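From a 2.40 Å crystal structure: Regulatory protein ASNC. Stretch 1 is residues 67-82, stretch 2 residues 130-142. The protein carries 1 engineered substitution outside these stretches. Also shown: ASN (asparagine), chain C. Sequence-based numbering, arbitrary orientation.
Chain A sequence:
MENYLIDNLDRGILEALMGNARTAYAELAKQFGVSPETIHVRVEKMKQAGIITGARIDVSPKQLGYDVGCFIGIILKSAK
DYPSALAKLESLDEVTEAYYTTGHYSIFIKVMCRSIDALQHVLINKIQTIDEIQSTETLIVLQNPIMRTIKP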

# COMPACT_ATOMS: atom_id res chain seq x y z
N ASP A 67 28.65 8.04 1.14
CA ASP A 67 28.02 7.94 -0.18
C ASP A 67 26.59 7.43 -0.08
O ASP A 67 25.79 7.64 -0.99
N VAL A 68 26.29 6.73 1.01
CA VAL A 68 24.95 6.18 1.22
C VAL A 68 24.28 6.72 2.48
O VAL A 68 24.42 6.16 3.58
N GLY A 69 23.56 7.82 2.32
CA GLY A 69 22.59 8.24 3.32
C GLY A 69 21.25 7.62 3.04
O GLY A 69 20.91 7.29 1.90
N CYS A 70 20.46 7.44 4.09
CA CYS A 70 19.12 6.92 3.89
C CYS A 70 18.16 7.37 4.98
O CYS A 70 18.57 7.81 6.05
N PHE A 71 16.86 7.30 4.68
CA PHE A 71 15.83 7.32 5.69
C PHE A 71 15.31 5.91 5.86
O PHE A 71 15.22 5.16 4.88
N ILE A 72 15.01 5.53 7.10
CA ILE A 72 14.43 4.24 7.40
C ILE A 72 13.15 4.46 8.17
O ILE A 72 13.12 5.22 9.13
N GLY A 73 12.06 3.84 7.71
CA GLY A 73 10.83 3.81 8.49
C GLY A 73 10.85 2.55 9.33
O GLY A 73 11.05 1.45 8.81
N ILE A 74 10.68 2.68 10.62
CA ILE A 74 10.67 1.52 11.50
C ILE A 74 9.24 1.15 11.85
O ILE A 74 8.46 2.01 12.26
N ILE A 75 8.88 -0.11 11.63
CA ILE A 75 7.63 -0.65 12.13
C ILE A 75 7.86 -1.57 13.33
O ILE A 75 8.63 -2.54 13.27
N LEU A 76 7.19 -1.25 14.43
CA LEU A 76 7.37 -1.94 15.69
C LEU A 76 6.30 -3.02 15.84
O LEU A 76 5.26 -2.96 15.17
N LYS A 77 6.54 -3.99 16.72
CA LYS A 77 5.66 -5.13 16.85
C LYS A 77 4.40 -4.68 17.53
O LYS A 77 3.32 -5.24 17.31
N SER A 78 4.55 -3.66 18.36
CA SER A 78 3.43 -3.02 19.02
C SER A 78 3.83 -1.58 19.35
O SER A 78 5.00 -1.29 19.58
N ALA A 79 2.85 -0.68 19.36
CA ALA A 79 3.12 0.76 19.28
C ALA A 79 3.67 1.31 20.58
O ALA A 79 4.44 2.28 20.57
N LYS A 80 3.26 0.70 21.70
CA LYS A 80 3.76 1.11 23.02
C LYS A 80 5.27 0.96 23.13
O LYS A 80 5.87 1.39 24.11
N ASP A 81 5.88 0.36 22.10
CA ASP A 81 7.28 -0.03 22.12
C ASP A 81 8.22 1.11 21.73
O ASP A 81 9.44 0.96 21.78
N TYR A 82 7.64 2.24 21.31
CA TYR A 82 8.39 3.39 20.81
C TYR A 82 9.51 3.89 21.74
O TYR A 82 10.66 4.04 21.30
N ILE A 130 17.48 -4.90 17.17
CA ILE A 130 16.62 -4.27 18.17
C ILE A 130 15.28 -4.99 18.22
O ILE A 130 14.52 -5.02 17.24
N ASP A 131 14.99 -5.54 19.39
CA ASP A 131 14.04 -6.64 19.53
C ASP A 131 12.58 -6.21 19.34
O ASP A 131 11.75 -7.02 18.92
N GLU A 132 12.27 -4.95 19.65
CA GLU A 132 10.94 -4.35 19.40
C GLU A 132 10.59 -4.16 17.91
O GLU A 132 9.46 -3.78 17.59
N ILE A 133 11.53 -4.40 17.02
CA ILE A 133 11.37 -4.00 15.62
C ILE A 133 10.85 -5.19 14.80
O ILE A 133 11.43 -6.28 14.82
N GLN A 134 9.74 -4.98 14.11
CA GLN A 134 9.17 -6.03 13.28
C GLN A 134 9.69 -5.93 11.85
O GLN A 134 10.11 -6.93 11.27
N SER A 135 9.68 -4.72 11.29
CA SER A 135 10.27 -4.50 9.97
C SER A 135 10.91 -3.12 9.84
O SER A 135 10.56 -2.20 10.58
N THR A 136 11.85 -3.00 8.91
CA THR A 136 12.32 -1.71 8.44
C THR A 136 11.98 -1.51 6.97
O THR A 136 11.79 -2.47 6.24
N GLU A 137 11.89 -0.26 6.54
CA GLU A 137 11.83 0.07 5.10
C GLU A 137 12.76 1.24 4.87
O GLU A 137 12.50 2.33 5.37
N THR A 138 13.85 1.01 4.16
CA THR A 138 14.83 2.07 4.01
C THR A 138 14.79 2.71 2.61
O THR A 138 14.73 2.00 1.59
N LEU A 139 14.76 4.05 2.58
CA LEU A 139 14.70 4.86 1.33
C LEU A 139 16.08 5.47 1.01
O LEU A 139 16.47 6.48 1.58
N ILE A 140 16.80 4.86 0.08
CA ILE A 140 18.17 5.25 -0.17
C ILE A 140 18.21 6.56 -0.95
O ILE A 140 17.50 6.73 -1.95
N VAL A 141 19.02 7.50 -0.45
CA VAL A 141 19.19 8.78 -1.12
C VAL A 141 20.15 8.60 -2.28
O VAL A 141 21.27 8.10 -2.13
N LEU A 142 19.70 9.02 -3.46
CA LEU A 142 20.47 8.85 -4.66
C LEU A 142 20.98 10.22 -5.06
O LEU A 142 22.01 10.35 -5.72

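Neighbouring antiparallel strands share a sheet, so their side chains do not interdigitate head-on; they rise in pairs from either face, and packing depends on how each pair leans. Strands 68-76 and 133-140 of this AsnC protein illustrate the principle. Backbone hydrogen bonds fix the register, the shortest running from Leu139 N to Phe71 O at 2.6 Å.

One face carries Cys70, Ile72 and Ile74 opposite Ile140, Thr138 and Thr136. Ile72 (chi1 m, chi2 t) sends its CG2 branch into the notch between two threonines, 3.7 Å from Thr136 CB and 3.6 Å from Thr138 CG2. Ile74, chi1 m with chi2 off-well at 104°, brings CG1 to 4.0 Å from Thr136 CG2, while its CG2 meets Ile133 CG1 at 3.6 Å. Ile133 itself points away at CB, yet its CG1 also lies 3.9 Å from Leu76 CD2, so one methylene serves two neighbours. At the other end Cys70, in the p rotamer, is a small bump, its CB 4.5 Å from Ile140 CG1; the CD1 tip of Ile140 reaches Val68 CG1 at 4.0 Å.

The opposite face is shaped by an absence. Gly73 pairs with Glu137 but offers no side chain, leaving a low place between Phe71 and Ile75. Ile75 (chi1 m, chi2 100°) sets CB 3.4 Å from Ser135 OG and extends CD1 to 3.7 Å from Glu137 OE1. Phe71, in rotamer m, meets Val141 obliquely, its CD1 4.4 Å from Val141 CG2.

A bulge shifts the register by one after Ile75, whose O accepts from both Gln134 N (2.8 Å) and Ser135 N (3.1 Å). At this bulge the CA-to-CB bond of Gln134 points toward the first stretch, and its CB lies 3.7 Å from Lys77 CG. The long Lys77 chain, m then t throughout, passes this bump to place NZ 2.7 Å from Asp131 O in a hydrogen bond; a long salt bridge joins NZ to Asp131 OD1 at 3.9 Å. Nearby, the carboxylate carbon of Asp81, CG, approaches the Glu132 methylene CG at 3.8 Å, and no hydrogen bond joins the two acids.

Polar groups finish the margins. One water bridges the stretches, donating to Asp67 O and Val141 O (2.7 Å each) and accepting from Gly69 N at 3.0 Å. The bound asparagine lies along the second strand: its O accepts from Thr138 N at 2.9 Å, and its OXT from Thr136 OG1 at 2.7 Å, although the placement of OXT is less certain.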

# COMPACT_ATOMS: atom_id res chain seq x y z
CB ASP A 67 28.83 7.01 -1.09
CG ASP A 67 30.19 7.57 -1.44
OD1 ASP A 67 30.27 8.76 -1.80
OD2 ASP A 67 31.18 6.80 -1.36
CB VAL A 68 24.97 4.64 1.27
CG1 VAL A 68 23.56 4.13 1.43
CG2 VAL A 68 25.56 4.10 -0.01
CB CYS A 70 19.17 5.41 3.75
SG CYS A 70 19.82 4.57 5.18
CB PHE A 71 14.69 8.24 5.28
CG PHE A 71 15.07 9.69 5.22
CD1 PHE A 71 15.51 10.27 4.04
CD2 PHE A 71 14.98 10.49 6.36
CE1 PHE A 71 15.86 11.62 3.99
CE2 PHE A 71 15.33 11.84 6.32
CZ PHE A 71 15.78 12.40 5.13
CB ILE A 72 15.43 3.37 8.20
CG1 ILE A 72 16.81 3.47 7.55
CG2 ILE A 72 14.97 1.93 8.29
CD1 ILE A 72 17.84 2.60 8.17
CB ILE A 74 11.50 1.77 12.77
CG1 ILE A 74 12.99 1.70 12.45
CG2 ILE A 74 11.14 0.76 13.86
CD1 ILE A 74 13.65 3.03 12.37
CB ILE A 75 6.83 -1.38 11.02
CG1 ILE A 75 6.49 -0.42 9.87
CG2 ILE A 75 5.56 -2.00 11.60
CD1 ILE A 75 7.41 -0.53 8.65
CB LEU A 76 7.24 -0.95 16.85
CG LEU A 76 8.27 0.16 16.95
CD1 LEU A 76 7.94 1.05 18.12
CD2 LEU A 76 9.66 -0.40 17.08
CB LYS A 77 6.32 -6.25 17.65
CG LYS A 77 7.34 -7.05 16.85
CD LYS A 77 8.30 -7.77 17.77
CE LYS A 77 9.34 -8.52 16.98
NZ LYS A 77 10.36 -9.12 17.88
CB SER A 78 3.03 -3.81 20.27
OG SER A 78 3.71 -3.35 21.43
CB ALA A 79 1.87 1.51 18.88
CB LYS A 80 3.07 0.31 24.13
CG LYS A 80 3.19 -1.19 23.97
CD LYS A 80 3.20 -1.90 25.30
CE LYS A 80 3.81 -3.29 25.17
NZ LYS A 80 3.00 -4.18 24.29
CB ASP A 81 7.50 -1.22 21.18
CG ASP A 81 7.10 -2.55 21.80
OD1 ASP A 81 6.97 -2.62 23.05
OD2 ASP A 81 6.93 -3.53 21.03
CB TYR A 82 7.45 4.53 20.48
CG TYR A 82 8.13 5.86 20.24
CD1 TYR A 82 9.06 6.02 19.21
CD2 TYR A 82 7.84 6.97 21.04
CE1 TYR A 82 9.69 7.24 18.99
CE2 TYR A 82 8.47 8.19 20.82
CZ TYR A 82 9.39 8.31 19.80
OH TYR A 82 9.99 9.52 19.58
CB ILE A 130 16.40 -2.77 17.89
CG1 ILE A 130 17.66 -1.96 18.20
CG2 ILE A 130 15.22 -2.23 18.69
CD1 ILE A 130 17.63 -0.55 17.63
CB ASP A 131 14.24 -7.31 20.90
CG ASP A 131 13.01 -8.00 21.39
OD1 ASP A 131 12.79 -9.17 20.98
OD2 ASP A 131 12.25 -7.38 22.17
CB GLU A 132 10.83 -2.98 20.08
CG GLU A 132 10.88 -3.02 21.61
CD GLU A 132 12.29 -2.83 22.15
OE1 GLU A 132 12.43 -2.45 23.34
OE2 GLU A 132 13.25 -3.07 21.40
CB ILE A 133 12.69 -3.45 15.03
CG1 ILE A 133 12.87 -1.98 15.43
CG2 ILE A 133 12.73 -3.59 13.54
CD1 ILE A 133 14.29 -1.47 15.32
CB GLN A 134 7.63 -6.01 13.31
CG GLN A 134 6.98 -5.87 11.95
CD GLN A 134 5.59 -6.45 11.89
OE1 GLN A 134 5.34 -7.40 11.13
NE2 GLN A 134 4.65 -5.90 12.68
CB SER A 135 9.22 -4.70 8.87
OG SER A 135 8.08 -3.89 9.10
CB THR A 136 13.83 -1.53 8.67
OG1 THR A 136 14.56 -2.68 8.20
CG2 THR A 136 14.12 -1.30 10.13
CB GLU A 137 10.43 0.50 4.71
CG GLU A 137 9.50 -0.64 4.36
CD GLU A 137 8.05 -0.18 4.26
OE1 GLU A 137 7.20 -0.77 4.96
OE2 GLU A 137 7.78 0.78 3.50
CB THR A 138 16.26 1.63 4.49
OG1 THR A 138 17.14 1.45 3.39
CG2 THR A 138 16.20 0.35 5.29
CB LEU A 139 13.70 6.01 1.47
CG LEU A 139 12.19 5.74 1.57
CD1 LEU A 139 11.85 4.85 2.78
CD2 LEU A 139 11.46 7.06 1.66
CB ILE A 140 18.93 4.13 -0.91
CG1 ILE A 140 19.11 2.93 0.02
CG2 ILE A 140 20.28 4.62 -1.43
CD1 ILE A 140 20.43 2.20 -0.15
CB VAL A 141 19.70 9.90 -0.15
CG1 VAL A 141 19.72 11.23 -0.86
CG2 VAL A 141 18.81 9.99 1.09
CB LEU A 142 19.63 8.20 -5.76
CG LEU A 142 19.30 6.72 -5.49
CD1 LEU A 142 18.35 6.12 -6.52
CD2 LEU A 142 20.56 5.89 -5.40
N ASN C . 13.24 -4.18 3.81
CA ASN C . 14.34 -3.75 4.72
C ASN C . 14.61 -2.27 4.64
O ASN C . 14.63 -1.68 3.56
CB ASN C . 15.61 -4.52 4.44
CG ASN C . 15.48 -5.97 4.80
OD1 ASN C . 15.18 -6.32 5.94
ND2 ASN C . 15.70 -6.83 3.82
OXT ASN C . 14.79 -1.66 5.69
O HOH W 1 23.33 8.73 -0.58